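Local coordinates for protein leucyl aminopeptidase (Trypanosoma brucei brucei, PDB 5NTD) that is an M17-family leucyl aminopeptidase that probably releases leucine and similar residues from the N-terminus of peptides, using paired manganese ions, at residues 255-263 / 339-347; 198-208 / 323-331. One frame throughout, in Å; residues are numbered along the deposited sequence.

Contact 1. Residues 255-263 / 339-347; sequences GIYSVGKAA and LCLAENAIG
The methyl of A342 is the bump that fits the hollow at G260, its CB lying 3.8 Å from G260 CA. This is helix-on-sheet packing in the catalytic domain of the M17 aminopeptidase: the axes of helix residues 255-260 and strand residues 339-344 approach to 7.5 Å, their N-to-C directions 32° apart. Because glycine carries no side chain, the A342 methyl can rest directly on the helix backbone. Toward the start of both segments the projection comes from the helix instead. I256 has CG1 anti to its backbone N (chi1 -176°), which lowers CD1 onto the strand backbone, 3.7 Å from L341 O and beside C340 CB. A long branched side chain suits this wider gap, and V377 of helix 374-387 packs on both I256 and C340. V259 CG1 sits beside N344 OD1, the two side chains crossing at about a right angle; ND2 of that asparagine bonds D294, a manganese ligand, and T370 O.

Past the helix, a type I turn from G260 to A263 bends the chain over A345. The A345 methyl presses on A263 CA at 3.6 Å, flanked by the A262 methyl, while A263 CB also meets E343 CB at 3.7 Å; the single-carbon side chains of all three alanines suit this close approach. The E343 carboxylate turns to R352 of the second subunit in a salt bridge. Two waters bridge backbone groups of the two segments. One bonds V259 O and E343 O and accepts from A345 N; the other links G260 O and E343 N, 2.9 Å from each.

Contact 2. Residues 198-208 / 323-331; sequences DLEAVATSTQL and FLTAVRLQQ
S205 and T325 meet hydroxyl to hydroxyl, S205 OG lying 2.6 Å from T325 OG1 in a hydrogen bond that either could donate. With chi1 at -64°, T325 holds OG1 beside its own backbone N, facing S205. Both hydroxyls also lie within bonding reach of C321 O; with two protons for three links, the pattern probably alternates. Small hydroxyl residues suit this place, being compact and able to donate or accept. T204 differs: its OG1 turns back to E200 O at 2.6 Å, approaching from above the carbonyl plane on the face opposite T204 N. That rotation leaves CG2 to meet R328, 3.5 Å from NH1.

Residues 198-208 and 323-328 run antiparallel, crossing at 159°, and belong to helices 196-214 and 314-328; the first joins the two domains, its far side packing on strand 26-30 and helix 150-158. Helix 314-328 closes in a Schellman motif at Q330, just after L329 puts CD2 against A201 CB (3.7 Å) and beside the D198 carboxylate.

R328 runs extended from CG to NE, and its guanidinium takes a water in plane at its edge, NH1 to water 2.8 Å; the same water donates to A201 O and S205 OG. L208, with CG anti to N (chi1 176°), crosses L324 at about a right angle, CD2 touching L324 CD1 at 3.6 Å, both leucines also touching Y232 of helix 222-236.

Both contacts are largely buried, but at different places: their centres lie 29 Å apart, and no atoms touch. Contact 1 packs a helix on a sheet strand near the manganese site and meets two other subunits. Contact 2 pairs two helices closer to the centre of the subunit, and no other subunit reaches it, although D198, A201, R328 and L329 remain partly exposed. The chain ties them together, since helix 314-328 of contact 2 leads directly into strand 334-344 of contact 1. Contact 1 relies on methyls and glycine, with water satisfying backbone groups; contact 2 adds a direct side-chain hydrogen bond and a water-linked arginine.

Contact 1. Residues 255-263 / 339-347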
loop_
_atom_site.group_PDB
_atom_site.type_symbol
_atom_site.label_atom_id
_atom_site.label_comp_id
_atom_site.label_asym_id
_atom_site.label_seq_id
_atom_site.Cartn_x
_atom_site.Cartn_y
_atom_site.Cartn_z
ATOM N N GLY G 255 -19.492 17.253 20.236
ATOM C CA GLY G 255 -19.313 16.229 19.189
ATOM C C GLY G 255 -19.566 16.725 17.792
ATOM O O GLY G 255 -18.685 16.807 16.959
ATOM N N ILE G 256 -20.785 17.160 17.561
ATOM C CA ILE G 256 -21.148 17.737 16.267
ATOM C C ILE G 256 -20.362 19.020 15.973
ATOM O O ILE G 256 -20.002 19.287 14.831
ATOM C CB ILE G 256 -22.688 17.940 16.084
ATOM C CG1 ILE G 256 -22.984 18.445 14.682
ATOM C CG2 ILE G 256 -23.272 18.873 17.134
ATOM C CD1 ILE G 256 -24.437 18.312 14.290
ATOM N N TYR G 257 -20.142 19.828 16.978
ATOM C CA TYR G 257 -19.343 21.068 16.782
ATOM C C TYR G 257 -17.939 20.720 16.275
ATOM O O TYR G 257 -17.481 21.261 15.280
ATOM C CB TYR G 257 -19.247 21.933 18.072
ATOM C CG TYR G 257 -18.284 23.064 17.888
ATOM C CD1 TYR G 257 -18.587 24.121 17.040
ATOM C CD2 TYR G 257 -17.049 23.058 18.512
ATOM C CE1 TYR G 257 -17.678 25.144 16.829
ATOM C CE2 TYR G 257 -16.129 24.092 18.313
ATOM C CZ TYR G 257 -16.447 25.115 17.460
ATOM O OH TYR G 257 -15.556 26.142 17.241
ATOM N N SER G 258 -17.285 19.815 16.972
ATOM C CA SER G 258 -15.886 19.463 16.659
ATOM C C SER G 258 -15.751 18.832 15.272
ATOM O O SER G 258 -14.841 19.155 14.520
ATOM C CB SER G 258 -15.300 18.513 17.678
ATOM O OG SER G 258 -15.196 19.123 18.942
ATOM N N VAL G 259 -16.690 17.964 14.928
ATOM C CA VAL G 259 -16.699 17.303 13.613
ATOM C C VAL G 259 -16.877 18.308 12.507
ATOM O O VAL G 259 -16.177 18.279 11.475
ATOM C CB VAL G 259 -17.791 16.243 13.520
ATOM C CG1 VAL G 259 -17.999 15.800 12.083
ATOM C CG2 VAL G 259 -17.427 15.065 14.383
ATOM N N GLY G 260 -17.800 19.227 12.723
ATOM C CA GLY G 260 -18.201 20.179 11.643
ATOM C C GLY G 260 -17.448 21.492 11.507
ATOM O O GLY G 260 -17.603 22.197 10.511
ATOM N N LYS G 261 -16.636 21.821 12.492
ATOM C CA LYS G 261 -16.107 23.223 12.621
ATOM C C LYS G 261 -15.054 23.624 11.598
ATOM O O LYS G 261 -14.836 24.802 11.336
ATOM C CB LYS G 261 -15.565 23.478 14.009
ATOM C CG LYS G 261 -14.359 22.626 14.319
ATOM C CD LYS G 261 -13.843 22.865 15.720
ATOM C CE LYS G 261 -12.867 21.779 16.045
ATOM N NZ LYS G 261 -11.861 22.285 16.991
ATOM N N ALA G 262 -14.431 22.635 10.990
ATOM C CA ALA G 262 -13.417 22.906 9.949
ATOM C C ALA G 262 -14.023 23.370 8.620
ATOM O O ALA G 262 -13.334 23.993 7.813
ATOM C CB ALA G 262 -12.555 21.671 9.701
ATOM N N ALA G 263 -15.293 23.062 8.420
ATOM C CA ALA G 263 -15.951 23.253 7.114
ATOM C C ALA G 263 -16.256 24.717 6.814
ATOM O O ALA G 263 -16.328 25.563 7.704
ATOM C CB ALA G 263 -17.234 22.440 7.011
ATOM N N LEU G 339 -31.711 16.254 12.756
ATOM C CA LEU G 339 -30.733 16.152 11.676
ATOM C C LEU G 339 -29.379 16.640 12.186
ATOM O O LEU G 339 -29.233 17.778 12.621
ATOM C CB LEU G 339 -31.137 16.979 10.480
ATOM C CG LEU G 339 -32.561 16.766 9.975
ATOM C CD1 LEU G 339 -32.809 17.738 8.830
ATOM C CD2 LEU G 339 -32.807 15.338 9.519
ATOM N N CYS G 340 -28.401 15.745 12.140
ATOM C CA CYS G 340 -27.057 16.046 12.609
ATOM C C CYS G 340 -26.252 16.455 11.393
ATOM O O CYS G 340 -25.617 15.627 10.729
ATOM C CB CYS G 340 -26.435 14.847 13.307
ATOM S SG CYS G 340 -27.417 14.182 14.662
ATOM N N LEU G 341 -26.293 17.739 11.104
ATOM C CA LEU G 341 -25.717 18.286 9.863
ATOM C C LEU G 341 -24.319 18.862 10.064
ATOM O O LEU G 341 -24.078 19.734 10.897
ATOM C CB LEU G 341 -26.583 19.375 9.270
ATOM C CG LEU G 341 -28.021 18.985 8.991
ATOM C CD1 LEU G 341 -28.804 20.208 8.485
ATOM C CD2 LEU G 341 -28.116 17.870 7.975
ATOM N N ALA G 342 -23.401 18.326 9.283
ATOM C CA ALA G 342 -22.002 18.787 9.296
ATOM C C ALA G 342 -21.323 18.318 8.023
ATOM O O ALA G 342 -21.704 17.320 7.434
ATOM C CB ALA G 342 -21.247 18.251 10.501
ATOM N N GLU G 343 -20.337 19.073 7.588
ATOM C CA GLU G 343 -19.358 18.559 6.624
ATOM C C GLU G 343 -18.101 18.191 7.410
ATOM O O GLU G 343 -17.624 18.988 8.215
ATOM C CB GLU G 343 -19.002 19.545 5.531
ATOM C CG GLU G 343 -17.937 18.970 4.589
ATOM C CD GLU G 343 -17.725 19.767 3.325
ATOM O OE1 GLU G 343 -18.041 20.987 3.280
ATOM O OE2 GLU G 343 -17.121 19.205 2.381
ATOM N N ASN G 344 -17.616 16.973 7.170
ATOM C CA ASN G 344 -16.342 16.496 7.751
ATOM C C ASN G 344 -15.224 16.916 6.826
ATOM O O ASN G 344 -14.907 16.278 5.845
ATOM C CB ASN G 344 -16.327 15.009 7.956
ATOM C CG ASN G 344 -15.211 14.551 8.883
ATOM O OD1 ASN G 344 -14.648 15.334 9.641
ATOM N ND2 ASN G 344 -14.908 13.251 8.847
ATOM N N ALA G 345 -14.689 18.075 7.135
ATOM C CA ALA G 345 -13.782 18.800 6.244
ATOM C C ALA G 345 -12.359 18.716 6.759
ATOM O O ALA G 345 -12.093 18.339 7.892
ATOM C CB ALA G 345 -14.206 20.272 6.105
ATOM N N ILE G 346 -11.462 19.144 5.907
ATOM C CA ILE G 346 -10.029 19.148 6.258
ATOM C C ILE G 346 -9.502 20.573 6.105
ATOM O O ILE G 346 -9.744 21.256 5.117
ATOM C CB ILE G 346 -9.180 18.096 5.452
ATOM C CG1 ILE G 346 -7.761 18.046 6.028
ATOM C CG2 ILE G 346 -9.170 18.406 3.984
ATOM C CD1 ILE G 346 -6.960 16.854 5.585
ATOM N N GLY G 347 -8.797 20.983 7.122
ATOM C CA GLY G 347 -8.242 22.342 7.177
ATOM C C GLY G 347 -7.697 22.679 8.529
ATOM O O GLY G 347 -7.598 21.816 9.402
HETATM O O HOH W 1 -15.407 19.841 9.475
HETATM O O HOH W 2 -20.029 21.573 9.043
#

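Contact 2. Residues 198-208 / 323-331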
loop_
_atom_site.group_PDB
_atom_site.type_symbol
_atom_site.label_atom_id
_atom_site.label_comp_id
_atom_site.label_asym_id
_atom_site.label_seq_id
_atom_site.Cartn_x
_atom_site.Cartn_y
_atom_site.Cartn_z
ATOM N N ASP G 198 -52.198 8.879 -0.851
ATOM C CA ASP G 198 -51.272 8.430 0.189
ATOM C C ASP G 198 -50.021 7.757 -0.437
ATOM O O ASP G 198 -48.885 7.939 0.038
ATOM C CB ASP G 198 -51.959 7.446 1.153
ATOM C CG ASP G 198 -52.985 8.128 2.074
ATOM O OD1 ASP G 198 -53.363 9.291 1.808
ATOM O OD2 ASP G 198 -53.312 7.525 3.133
ATOM N N LEU G 199 -50.260 6.939 -1.461
ATOM C CA LEU G 199 -49.161 6.308 -2.197
ATOM C C LEU G 199 -48.308 7.373 -2.876
ATOM O O LEU G 199 -47.076 7.284 -2.897
ATOM C CB LEU G 199 -49.651 5.306 -3.220
ATOM C CG LEU G 199 -50.300 4.061 -2.610
ATOM C CD1 LEU G 199 -50.860 3.162 -3.718
ATOM C CD2 LEU G 199 -49.320 3.272 -1.758
ATOM N N GLU G 200 -48.943 8.410 -3.380
ATOM C CA GLU G 200 -48.180 9.554 -3.945
ATOM C C GLU G 200 -47.267 10.219 -2.922
ATOM O O GLU G 200 -46.124 10.545 -3.223
ATOM C CB GLU G 200 -49.076 10.636 -4.520
ATOM C CG GLU G 200 -49.564 10.316 -5.910
ATOM C CD GLU G 200 -50.355 11.450 -6.517
ATOM O OE1 GLU G 200 -50.072 12.640 -6.213
ATOM O OE2 GLU G 200 -51.249 11.148 -7.327
ATOM N N ALA G 201 -47.772 10.388 -1.727
ATOM C CA ALA G 201 -46.975 10.993 -0.636
ATOM C C ALA G 201 -45.722 10.148 -0.320
ATOM O O ALA G 201 -44.617 10.676 -0.146
ATOM C CB ALA G 201 -47.789 11.175 0.610
ATOM N N VAL G 202 -45.907 8.842 -0.308
ATOM C CA VAL G 202 -44.779 7.881 -0.102
ATOM C C VAL G 202 -43.747 7.980 -1.230
ATOM O O VAL G 202 -42.559 8.095 -1.000
ATOM C CB VAL G 202 -45.281 6.421 -0.000
ATOM C CG1 VAL G 202 -44.134 5.424 -0.006
ATOM C CG2 VAL G 202 -46.082 6.263 1.273
ATOM N N ALA G 203 -44.258 7.925 -2.447
ATOM C CA ALA G 203 -43.397 8.019 -3.634
ATOM C C ALA G 203 -42.656 9.338 -3.661
ATOM O O ALA G 203 -41.465 9.409 -3.992
ATOM C CB ALA G 203 -44.198 7.872 -4.891
ATOM N N THR G 204 -43.354 10.385 -3.264
ATOM C CA THR G 204 -42.738 11.730 -3.191
ATOM C C THR G 204 -41.551 11.734 -2.211
ATOM O O THR G 204 -40.499 12.308 -2.501
ATOM C CB THR G 204 -43.783 12.792 -2.789
ATOM O OG1 THR G 204 -44.833 12.753 -3.759
ATOM C CG2 THR G 204 -43.173 14.210 -2.748
ATOM N N SER G 205 -41.750 11.126 -1.047
ATOM C CA SER G 205 -40.701 11.077 -0.019
ATOM C C SER G 205 -39.501 10.217 -0.468
ATOM O O SER G 205 -38.362 10.561 -0.216
ATOM C CB SER G 205 -41.240 10.582 1.300
ATOM O OG SER G 205 -41.775 11.673 2.049
ATOM N N THR G 206 -39.774 9.100 -1.133
ATOM C CA THR G 206 -38.707 8.277 -1.702
ATOM C C THR G 206 -37.836 9.103 -2.678
ATOM O O THR G 206 -36.615 9.054 -2.639
ATOM C CB THR G 206 -39.269 7.089 -2.461
ATOM O OG1 THR G 206 -39.973 6.256 -1.546
ATOM C CG2 THR G 206 -38.146 6.254 -3.121
ATOM N N GLN G 207 -38.513 9.884 -3.518
ATOM C CA GLN G 207 -37.860 10.680 -4.566
ATOM C C GLN G 207 -37.186 11.938 -4.047
ATOM O O GLN G 207 -36.130 12.319 -4.532
ATOM C CB GLN G 207 -38.814 11.033 -5.668
ATOM C CG GLN G 207 -39.229 9.798 -6.448
ATOM C CD GLN G 207 -40.224 10.101 -7.550
ATOM O OE1 GLN G 207 -40.920 11.128 -7.514
ATOM N NE2 GLN G 207 -40.321 9.202 -8.507
ATOM N N LEU G 208 -37.773 12.564 -3.046
ATOM C CA LEU G 208 -37.101 13.705 -2.383
ATOM C C LEU G 208 -35.815 13.209 -1.706
ATOM O O LEU G 208 -34.788 13.848 -1.776
ATOM C CB LEU G 208 -38.006 14.374 -1.356
ATOM C CG LEU G 208 -37.370 15.502 -0.568
ATOM C CD1 LEU G 208 -36.860 16.595 -1.485
ATOM C CD2 LEU G 208 -38.381 16.095 0.408
ATOM N N PHE G 323 -40.263 11.509 8.247
ATOM C CA PHE G 323 -40.942 12.554 9.018
ATOM C C PHE G 323 -41.969 13.281 8.140
ATOM O O PHE G 323 -43.105 13.489 8.550
ATOM C CB PHE G 323 -39.954 13.528 9.583
ATOM C CG PHE G 323 -40.569 14.634 10.383
ATOM C CD1 PHE G 323 -40.734 14.512 11.745
ATOM C CD2 PHE G 323 -40.880 15.840 9.788
ATOM C CE1 PHE G 323 -41.221 15.569 12.507
ATOM C CE2 PHE G 323 -41.376 16.902 10.533
ATOM C CZ PHE G 323 -41.544 16.766 11.895
ATOM N N LEU G 324 -41.554 13.712 6.958
ATOM C CA LEU G 324 -42.468 14.450 6.041
ATOM C C LEU G 324 -43.682 13.607 5.698
ATOM O O LEU G 324 -44.812 14.100 5.702
ATOM C CB LEU G 324 -41.803 14.877 4.748
ATOM C CG LEU G 324 -40.749 15.979 4.877
ATOM C CD1 LEU G 324 -40.231 16.324 3.486
ATOM C CD2 LEU G 324 -41.294 17.220 5.578
ATOM N N THR G 325 -43.461 12.325 5.437
ATOM C CA THR G 325 -44.569 11.447 5.110
ATOM C C THR G 325 -45.545 11.359 6.273
ATOM O O THR G 325 -46.760 11.414 6.087
ATOM C CB THR G 325 -44.091 10.056 4.750
ATOM O OG1 THR G 325 -43.317 10.171 3.557
ATOM C CG2 THR G 325 -45.288 9.126 4.474
ATOM N N ALA G 326 -45.013 11.200 7.471
ATOM C CA ALA G 326 -45.841 11.120 8.672
ATOM C C ALA G 326 -46.699 12.394 8.823
ATOM O O ALA G 326 -47.867 12.302 9.235
ATOM C CB ALA G 326 -45.004 10.921 9.913
ATOM N N VAL G 327 -46.105 13.556 8.523
ATOM C CA VAL G 327 -46.836 14.836 8.638
ATOM C C VAL G 327 -47.907 14.919 7.552
ATOM O O VAL G 327 -49.077 15.216 7.806
ATOM C CB VAL G 327 -45.930 16.049 8.526
ATOM C CG1 VAL G 327 -46.754 17.334 8.463
ATOM C CG2 VAL G 327 -44.990 16.093 9.719
ATOM N N ARG G 328 -47.502 14.616 6.343
ATOM C CA ARG G 328 -48.427 14.692 5.205
ATOM C C ARG G 328 -49.610 13.714 5.322
ATOM O O ARG G 328 -50.731 14.081 4.981
ATOM C CB ARG G 328 -47.720 14.475 3.878
ATOM C CG ARG G 328 -47.009 15.711 3.416
ATOM C CD ARG G 328 -46.112 15.425 2.235
ATOM N NE ARG G 328 -45.799 16.651 1.502
ATOM C CZ ARG G 328 -44.803 16.787 0.613
ATOM N NH1 ARG G 328 -44.000 15.750 0.307
ATOM N NH2 ARG G 328 -44.616 17.960 0.025
ATOM N N LEU G 329 -49.357 12.503 5.791
ATOM C CA LEU G 329 -50.426 11.501 6.007
ATOM C C LEU G 329 -51.048 11.536 7.392
ATOM O O LEU G 329 -51.959 10.767 7.679
ATOM C CB LEU G 329 -49.917 10.093 5.767
ATOM C CG LEU G 329 -49.319 9.875 4.367
ATOM C CD1 LEU G 329 -48.972 8.409 4.190
ATOM C CD2 LEU G 329 -50.278 10.351 3.272
ATOM N N GLN G 330 -50.577 12.459 8.217
ATOM C CA GLN G 330 -51.090 12.629 9.589
ATOM C C GLN G 330 -51.117 11.310 10.321
ATOM O O GLN G 330 -52.115 10.940 10.942
ATOM C CB GLN G 330 -52.480 13.262 9.590
ATOM C CG GLN G 330 -52.413 14.660 9.033
ATOM C CD GLN G 330 -53.758 15.339 9.031
ATOM O OE1 GLN G 330 -54.790 14.736 8.678
ATOM N NE2 GLN G 330 -53.776 16.622 9.441
ATOM N N GLN G 331 -50.006 10.595 10.254
ATOM C CA GLN G 331 -49.863 9.357 11.024
ATOM C C GLN G 331 -49.904 9.695 12.521
ATOM O O GLN G 331 -49.412 10.757 12.921
ATOM C CB GLN G 331 -48.566 8.645 10.682
ATOM C CG GLN G 331 -48.571 8.052 9.289
ATOM C CD GLN G 331 -47.294 7.290 8.977
ATOM O OE1 GLN G 331 -46.265 7.898 8.687
ATOM N NE2 GLN G 331 -47.362 5.967 9.020
HETATM O O HOH W 3 -44.261 13.049 1.087
#